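Local coordinates for phosphatidylinositol-specific phospholipase C (Listeria monocytogenes, PDB 2PLC), which is a bacterial enzyme of the phosphatidylinositol-specific phospholipase C family, built on a TIM-barrel type of fold, at residues D185-P189 with S218-L222; P41-T47 with F224-Q228. All blocks are in the same frame, centred on the assembly; numbering follows the deposited sequence.

Contact 1 of 2, residues D185-P189 with S218-L222; sequences DYNGP and SATSL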
ATOM      1  N   ASP A 185      -5.406 -11.019  -8.099  1.00 16.58           N
ATOM      2  CA  ASP A 185      -5.448 -11.829  -9.310  1.00 14.15           C
ATOM      3  C   ASP A 185      -4.719 -11.020 -10.393  1.00 19.33           C
ATOM      4  O   ASP A 185      -5.338 -10.288 -11.179  1.00 17.95           O
ATOM      5  CB  ASP A 185      -6.902 -12.098  -9.707  1.00 15.62           C
ATOM      6  CG  ASP A 185      -7.021 -12.886 -10.997  1.00 20.02           C
ATOM      7  OD1 ASP A 185      -6.138 -13.722 -11.284  1.00 26.25           O
ATOM      8  OD2 ASP A 185      -8.003 -12.665 -11.734  1.00 23.41           O
ATOM      9  N   TYR A 186      -3.396 -11.139 -10.410  1.00 10.33           N
ATOM     10  CA  TYR A 186      -2.571 -10.396 -11.362  1.00 21.69           C
ATOM     11  C   TYR A 186      -2.215 -11.161 -12.639  1.00 24.10           C
ATOM     12  O   TYR A 186      -1.955 -10.545 -13.676  1.00 31.73           O
ATOM     13  CB  TYR A 186      -1.271  -9.953 -10.682  1.00 22.71           C
ATOM     14  CG  TYR A 186      -0.376 -11.113 -10.316  1.00 31.92           C
ATOM     15  CD1 TYR A 186      -0.544 -11.797  -9.110  1.00 34.13           C
ATOM     16  CD2 TYR A 186       0.609 -11.564 -11.198  1.00 36.46           C
ATOM     17  CE1 TYR A 186       0.246 -12.908  -8.794  1.00 39.54           C
ATOM     18  CE2 TYR A 186       1.402 -12.675 -10.893  1.00 42.95           C
ATOM     19  CZ  TYR A 186       1.215 -13.342  -9.691  1.00 43.17           C
ATOM     20  OH  TYR A 186       1.989 -14.445  -9.398  1.00 50.67           O
ATOM     21  N   ASN A 187      -2.202 -12.490 -12.555  1.00 24.62           N
ATOM     22  CA  ASN A 187      -1.820 -13.342 -13.684  1.00 26.98           C
ATOM     23  C   ASN A 187      -2.732 -13.361 -14.917  1.00 24.85           C
ATOM     24  O   ASN A 187      -3.559 -14.254 -15.088  1.00 30.97           O
ATOM     25  CB  ASN A 187      -1.556 -14.771 -13.196  1.00 32.70           C
ATOM     26  CG  ASN A 187      -0.604 -15.535 -14.102  1.00 41.13           C
ATOM     27  OD1 ASN A 187       0.129 -14.948 -14.899  1.00 37.80           O
ATOM     28  ND2 ASN A 187      -0.605 -16.857 -13.970  1.00 47.19           N
ATOM     29  N   GLY A 188      -2.537 -12.364 -15.777  1.00 23.75           N
ATOM     30  CA  GLY A 188      -3.278 -12.233 -17.019  1.00 23.80           C
ATOM     31  C   GLY A 188      -4.785 -12.410 -17.056  1.00 28.27           C
ATOM     32  O   GLY A 188      -5.277 -13.158 -17.898  1.00 29.42           O
ATOM     33  N   PRO A 189      -5.552 -11.755 -16.171  1.00 24.65           N
ATOM     34  CA  PRO A 189      -7.004 -11.929 -16.226  1.00 21.56           C
ATOM     35  C   PRO A 189      -7.577 -11.032 -17.322  1.00 23.03           C
ATOM     36  O   PRO A 189      -6.917 -10.089 -17.753  1.00 22.62           O
ATOM     37  CB  PRO A 189      -7.443 -11.437 -14.851  1.00 17.28           C
ATOM     38  CG  PRO A 189      -6.489 -10.322 -14.599  1.00 15.47           C
ATOM     39  CD  PRO A 189      -5.168 -10.912 -15.022  1.00 19.41           C
ATOM     40  N   SER A 218      -4.319  -3.514 -10.183  1.00 16.55           N
ATOM     41  CA  SER A 218      -3.199  -3.893 -11.044  1.00 10.96           C
ATOM     42  C   SER A 218      -3.176  -5.334 -11.570  1.00 14.34           C
ATOM     43  O   SER A 218      -3.705  -6.252 -10.942  1.00 12.54           O
ATOM     44  CB  SER A 218      -1.887  -3.604 -10.314  1.00 18.41           C
ATOM     45  OG  SER A 218      -1.901  -4.170  -9.012  1.00 15.59           O
ATOM     46  N   ALA A 219      -2.512  -5.520 -12.709  1.00  9.95           N
ATOM     47  CA  ALA A 219      -2.378  -6.829 -13.343  1.00 16.34           C
ATOM     48  C   ALA A 219      -1.315  -6.788 -14.449  1.00 20.43           C
ATOM     49  O   ALA A 219      -0.906  -5.711 -14.884  1.00 22.47           O
ATOM     50  CB  ALA A 219      -3.708  -7.267 -13.917  1.00  5.92           C
ATOM     51  N   THR A 220      -0.857  -7.963 -14.878  1.00 20.41           N
ATOM     52  CA  THR A 220       0.140  -8.077 -15.945  1.00 19.10           C
ATOM     53  C   THR A 220      -0.281  -9.220 -16.838  1.00 26.56           C
ATOM     54  O   THR A 220      -1.026 -10.102 -16.417  1.00 20.99           O
ATOM     55  CB  THR A 220       1.543  -8.473 -15.453  1.00 22.07           C
ATOM     56  OG1 THR A 220       1.694  -8.162 -14.066  1.00 35.93           O
ATOM     57  CG2 THR A 220       2.591  -7.734 -16.254  1.00 22.79           C
ATOM     58  N   SER A 221       0.268  -9.230 -18.047  1.00 21.39           N
ATOM     59  CA  SER A 221      -0.017 -10.255 -19.035  1.00 20.81           C
ATOM     60  C   SER A 221       1.123 -10.236 -20.042  1.00 20.34           C
ATOM     61  O   SER A 221       1.859  -9.243 -20.140  1.00 25.65           O
ATOM     62  CB  SER A 221      -1.342  -9.949 -19.736  1.00 21.66           C
ATOM     63  OG  SER A 221      -1.575 -10.842 -20.804  1.00 30.44           O
ATOM     64  N   LEU A 222       1.301 -11.347 -20.751  1.00 21.98           N
ATOM     65  CA  LEU A 222       2.343 -11.441 -21.768  1.00 24.79           C
ATOM     66  C   LEU A 222       1.983 -10.512 -22.919  1.00 28.35           C
ATOM     67  O   LEU A 222       2.855  -9.875 -23.511  1.00 33.11           O
ATOM     68  CB  LEU A 222       2.455 -12.872 -22.302  1.00 30.07           C
ATOM     69  CG  LEU A 222       2.797 -13.990 -21.316  1.00 35.90           C
ATOM     70  CD1 LEU A 222       2.813 -15.315 -22.050  1.00 38.47           C
ATOM     71  CD2 LEU A 222       4.137 -13.735 -20.657  1.00 35.94           C
TER

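Contact 2 of 2, residues P41-T47 with F224-Q228; sequences PLAQTQT and FTPRQ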
ATOM      1  N   PRO A  41       8.274  -1.048 -20.611  1.00 25.58           N
ATOM      2  CA  PRO A  41       6.830  -1.287 -20.753  1.00 22.75           C
ATOM      3  C   PRO A  41       6.245  -2.423 -19.898  1.00 24.53           C
ATOM      4  O   PRO A  41       5.055  -2.417 -19.577  1.00 27.08           O
ATOM      5  CB  PRO A  41       6.673  -1.545 -22.254  1.00 23.06           C
ATOM      6  CG  PRO A  41       8.026  -2.076 -22.655  1.00 27.91           C
ATOM      7  CD  PRO A  41       8.959  -1.177 -21.908  1.00 18.59           C
ATOM      8  N   LEU A  42       7.091  -3.367 -19.497  1.00 19.77           N
ATOM      9  CA  LEU A  42       6.662  -4.499 -18.681  1.00 23.61           C
ATOM     10  C   LEU A  42       6.923  -4.279 -17.186  1.00 22.60           C
ATOM     11  O   LEU A  42       6.159  -4.746 -16.329  1.00 19.05           O
ATOM     12  CB  LEU A  42       7.412  -5.761 -19.119  1.00 29.42           C
ATOM     13  CG  LEU A  42       7.430  -6.127 -20.603  1.00 34.54           C
ATOM     14  CD1 LEU A  42       8.431  -7.253 -20.829  1.00 37.82           C
ATOM     15  CD2 LEU A  42       6.036  -6.528 -21.064  1.00 40.55           C
ATOM     16  N   ALA A  43       8.021  -3.587 -16.891  1.00 18.27           N
ATOM     17  CA  ALA A  43       8.446  -3.321 -15.526  1.00 17.89           C
ATOM     18  C   ALA A  43       7.840  -2.092 -14.853  1.00 16.80           C
ATOM     19  O   ALA A  43       7.582  -2.113 -13.655  1.00 17.71           O
ATOM     20  CB  ALA A  43       9.970  -3.241 -15.475  1.00 10.49           C
ATOM     21  N   GLN A  44       7.620  -1.024 -15.608  1.00 21.43           N
ATOM     22  CA  GLN A  44       7.079   0.206 -15.030  1.00 20.23           C
ATOM     23  C   GLN A  44       5.630   0.123 -14.537  1.00 19.45           C
ATOM     24  O   GLN A  44       4.765  -0.432 -15.210  1.00 21.69           O
ATOM     25  CB  GLN A  44       7.224   1.351 -16.029  1.00 14.57           C
ATOM     26  CG  GLN A  44       6.873   2.710 -15.464  1.00 21.29           C
ATOM     27  CD  GLN A  44       6.825   3.781 -16.528  1.00 25.67           C
ATOM     28  OE1 GLN A  44       6.559   3.496 -17.693  1.00 24.59           O
ATOM     29  NE2 GLN A  44       7.073   5.021 -16.133  1.00 22.37           N
ATOM     30  N   THR A  45       5.372   0.694 -13.361  1.00 15.89           N
ATOM     31  CA  THR A  45       4.022   0.708 -12.790  1.00 16.92           C
ATOM     32  C   THR A  45       3.585   2.096 -12.318  1.00 16.31           C
ATOM     33  O   THR A  45       2.407   2.308 -12.024  1.00 15.82           O
ATOM     34  CB  THR A  45       3.906  -0.231 -11.596  1.00 15.61           C
ATOM     35  OG1 THR A  45       4.869   0.152 -10.611  1.00 22.81           O
ATOM     36  CG2 THR A  45       4.150  -1.672 -12.023  1.00  9.98           C
ATOM     37  N   GLN A  46       4.534   3.031 -12.237  1.00 15.09           N
ATOM     38  CA  GLN A  46       4.243   4.392 -11.782  1.00 14.78           C
ATOM     39  C   GLN A  46       5.009   5.460 -12.572  1.00 18.50           C
ATOM     40  O   GLN A  46       5.990   5.170 -13.254  1.00 17.46           O
ATOM     41  CB  GLN A  46       4.605   4.543 -10.297  1.00 13.93           C
ATOM     42  CG  GLN A  46       4.030   3.488  -9.360  1.00 14.91           C
ATOM     43  CD  GLN A  46       2.515   3.541  -9.261  1.00 18.21           C
ATOM     44  OE1 GLN A  46       1.910   4.592  -9.459  1.00 20.02           O
ATOM     45  NE2 GLN A  46       1.895   2.404  -8.953  1.00  3.87           N
ATOM     46  N   THR A  47       4.542   6.702 -12.477  1.00 19.57           N
ATOM     47  CA  THR A  47       5.205   7.827 -13.130  1.00 18.69           C
ATOM     48  C   THR A  47       5.612   8.842 -12.064  1.00 11.73           C
ATOM     49  O   THR A  47       6.581   9.576 -12.239  1.00 22.48           O
ATOM     50  CB  THR A  47       4.308   8.520 -14.175  1.00 18.56           C
ATOM     51  OG1 THR A  47       3.085   8.936 -13.563  1.00 23.12           O
ATOM     52  CG2 THR A  47       4.023   7.585 -15.333  1.00 27.95           C
ATOM     53  N   PHE A 224      -0.431  -7.969 -22.538  1.00 29.44           N
ATOM     54  CA  PHE A 224      -1.031  -6.745 -21.994  1.00 24.07           C
ATOM     55  C   PHE A 224      -0.135  -6.225 -20.871  1.00 23.11           C
ATOM     56  O   PHE A 224       0.151  -6.942 -19.916  1.00 22.94           O
ATOM     57  CB  PHE A 224      -2.430  -7.044 -21.458  1.00 23.95           C
ATOM     58  CG  PHE A 224      -3.471  -6.056 -21.887  1.00 19.06           C
ATOM     59  CD1 PHE A 224      -3.593  -5.685 -23.219  1.00 26.34           C
ATOM     60  CD2 PHE A 224      -4.347  -5.504 -20.959  1.00 21.14           C
ATOM     61  CE1 PHE A 224      -4.570  -4.778 -23.623  1.00 14.92           C
ATOM     62  CE2 PHE A 224      -5.325  -4.599 -21.348  1.00 16.64           C
ATOM     63  CZ  PHE A 224      -5.439  -4.235 -22.681  1.00 26.54           C
ATOM     64  N   THR A 225       0.333  -4.991 -21.008  1.00 18.84           N
ATOM     65  CA  THR A 225       1.224  -4.389 -20.021  1.00 19.81           C
ATOM     66  C   THR A 225       0.483  -3.715 -18.868  1.00 22.90           C
ATOM     67  O   THR A 225      -0.712  -3.439 -18.972  1.00 21.69           O
ATOM     68  CB  THR A 225       2.138  -3.323 -20.674  1.00 18.78           C
ATOM     69  OG1 THR A 225       1.348  -2.205 -21.110  1.00 15.58           O
ATOM     70  CG2 THR A 225       2.882  -3.912 -21.855  1.00 21.14           C
ATOM     71  N   PRO A 226       1.187  -3.448 -17.746  1.00 23.30           N
ATOM     72  CA  PRO A 226       0.551  -2.791 -16.599  1.00 20.06           C
ATOM     73  C   PRO A 226      -0.093  -1.472 -17.029  1.00 14.67           C
ATOM     74  O   PRO A 226      -1.179  -1.131 -16.571  1.00 19.34           O
ATOM     75  CB  PRO A 226       1.727  -2.553 -15.652  1.00 17.26           C
ATOM     76  CG  PRO A 226       2.593  -3.757 -15.905  1.00 19.05           C
ATOM     77  CD  PRO A 226       2.568  -3.861 -17.414  1.00 18.38           C
ATOM     78  N   ARG A 227       0.567  -0.761 -17.941  1.00 19.66           N
ATOM     79  CA  ARG A 227       0.070   0.517 -18.442  1.00 17.01           C
ATOM     80  C   ARG A 227      -1.262   0.346 -19.179  1.00 17.18           C
ATOM     81  O   ARG A 227      -2.164   1.167 -19.032  1.00 14.60           O
ATOM     82  CB  ARG A 227       1.111   1.162 -19.362  1.00 24.44           C
ATOM     83  CG  ARG A 227       0.627   2.393 -20.110  1.00 27.36           C
ATOM     84  CD  ARG A 227       0.806   3.663 -19.311  1.00 41.80           C
ATOM     85  NE  ARG A 227       2.203   4.095 -19.275  1.00 50.27           N
ATOM     86  CZ  ARG A 227       2.601   5.317 -18.921  1.00 56.93           C
ATOM     87  NH1 ARG A 227       1.706   6.239 -18.571  1.00 54.27           N
ATOM     88  NH2 ARG A 227       3.896   5.614 -18.900  1.00 49.63           N
ATOM     89  N   GLN A 228      -1.383  -0.726 -19.956  1.00 13.39           N
ATOM     90  CA  GLN A 228      -2.611  -0.993 -20.699  1.00 14.87           C
ATOM     91  C   GLN A 228      -3.778  -1.347 -19.779  1.00 20.21           C
ATOM     92  O   GLN A 228      -4.877  -0.820 -19.944  1.00 22.15           O
ATOM     93  CB  GLN A 228      -2.389  -2.098 -21.722  1.00 11.75           C
ATOM     94  CG  GLN A 228      -1.476  -1.683 -22.857  1.00 19.69           C
ATOM     95  CD  GLN A 228      -1.192  -2.824 -23.801  1.00 21.46           C
ATOM     96  OE1 GLN A 228      -0.540  -3.800 -23.434  1.00 22.86           O
ATOM     97  NE2 GLN A 228      -1.697  -2.718 -25.024  1.00 23.74           N
TER
HETATM   98  O   HOH W   1       3.897  -0.648 -17.963  1.00 11.93           O

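Contact 1 of 2, residues D185-P189 with S218-L222
The methyl group of A219 lies alongside the facing loop, its CB 3.7 Å from Y186 O and 4.1 Å from CD of P189. A carbonyl oxygen and the CD–CG side of a proline thus meet one small methyl group, the sole purely apolar side-chain pair across this contact. At the other end S221 meets a residue with no side chain: its CB sits 4.0 Å from CA of G188. With OG anti to the backbone N (chi1 173°), the serine hydroxyl can make a weak bond to the amide of T223 in its own loop. Y186 behaves differently, contributing mainly its backbone while its phenol leads away from the partner loop; CB of N187 lies over one face of that ring, displaced toward the rim. What holds the side chains in this order is a pair of backbone bonds made by the N and the O of T220. T220 N donates to Y186 O over 3.1 Å in a nearly straight bond (N-H...O 177°), and T220 O accepts from G188 N at 2.8 Å, in a more bent one. The same G188 amide also leans weakly on Y186 O, closing an inverse gamma turn centred on N187, so one N-H serves two carbonyls that stand only 2.9 Å apart (Y186 O to T220 O). K194 extends the polar link, its NZ bonding D185 O and, weakly, S218 O, while the Y229 hydroxyl bonds P189 O. The N187–T220 pairing is a single beta bridge. It joins the loops that follow the adjacent parallel strands 180-183 and 212-216, which helix 191-207 connects in a beta-alpha-beta crossover of the barrel.

Contact 2 of 2, residues P41-T47 with F224-Q228
L42 and T225 bring their CA atoms within 5.6 Å of each other, where the last turn of helix 40-43 meets the beginning of helix 226-246. Beyond Q44, the first residue to leave helical geometry, the chain runs on so that T45 CA stays 6.2 Å from P226 CA. Carbonyls at the end of the first helix therefore face the start of the second, and one water joins them: it donates to P41 O (2.7 Å) and Q44 O (2.9 Å) and weakly accepts from R227 N.

The side chains press on the same carbonyls. T225 sets its CB 3.2 Å from P41 O, and its CG2 methyl meets CD2 of L42, the two side chains crossing at about a right angle. P226 lays its ring against three carbonyl oxygens, with CD near P41 O at 3.6 Å, CG near L42 O and CB near Q44 O. T225 is also the N-cap: a chi1 of 67° tucks OG1 between the backbone N and the carbonyl carbon, from where it weakly accepts from Q228 N, and Q228 OE1 takes T225 N in return on a lone pair at 2.8 Å, completing a capping box. R227 bends at chi2 and chi3 so that its guanidinium comes nearer the 41-47 loop. NH2 approaches Q44 OE1 to 3.6 Å without bonding, the amide and guanidinium planes 85° apart, and the CG2 methyl of T47 lies close to that same nitrogen.

Around this junction, W36 of helix 34-38 packs on A43 and Q44, and F259 makes a cation-pi contact with R227. Q46 bonds through NE2 to H25 O, just beyond strand 20-24, and to M257 O at the end of strand 253-257.

Followed from the N terminus, the chain first passes 41-47, whose partner 224-228 follows after 176 intervening residues; contact 2 thus closes a long loop. Contact 1 is enclosed within it and closes a much shorter one, of 28 residues, made chiefly of helix 191-207 and strand 212-216. The two closures are nested and do not cross. A single residue, T223, separates 218-222 from 224-228, and the centres of the two contacts lie about 11 Å apart. They also touch directly: P226 CG lies 4.0 Å from T220 CG2. Helix 40-43 is thereby joined, through the start of helix 226-246, to the loops beyond strands 212-216 and 180-183.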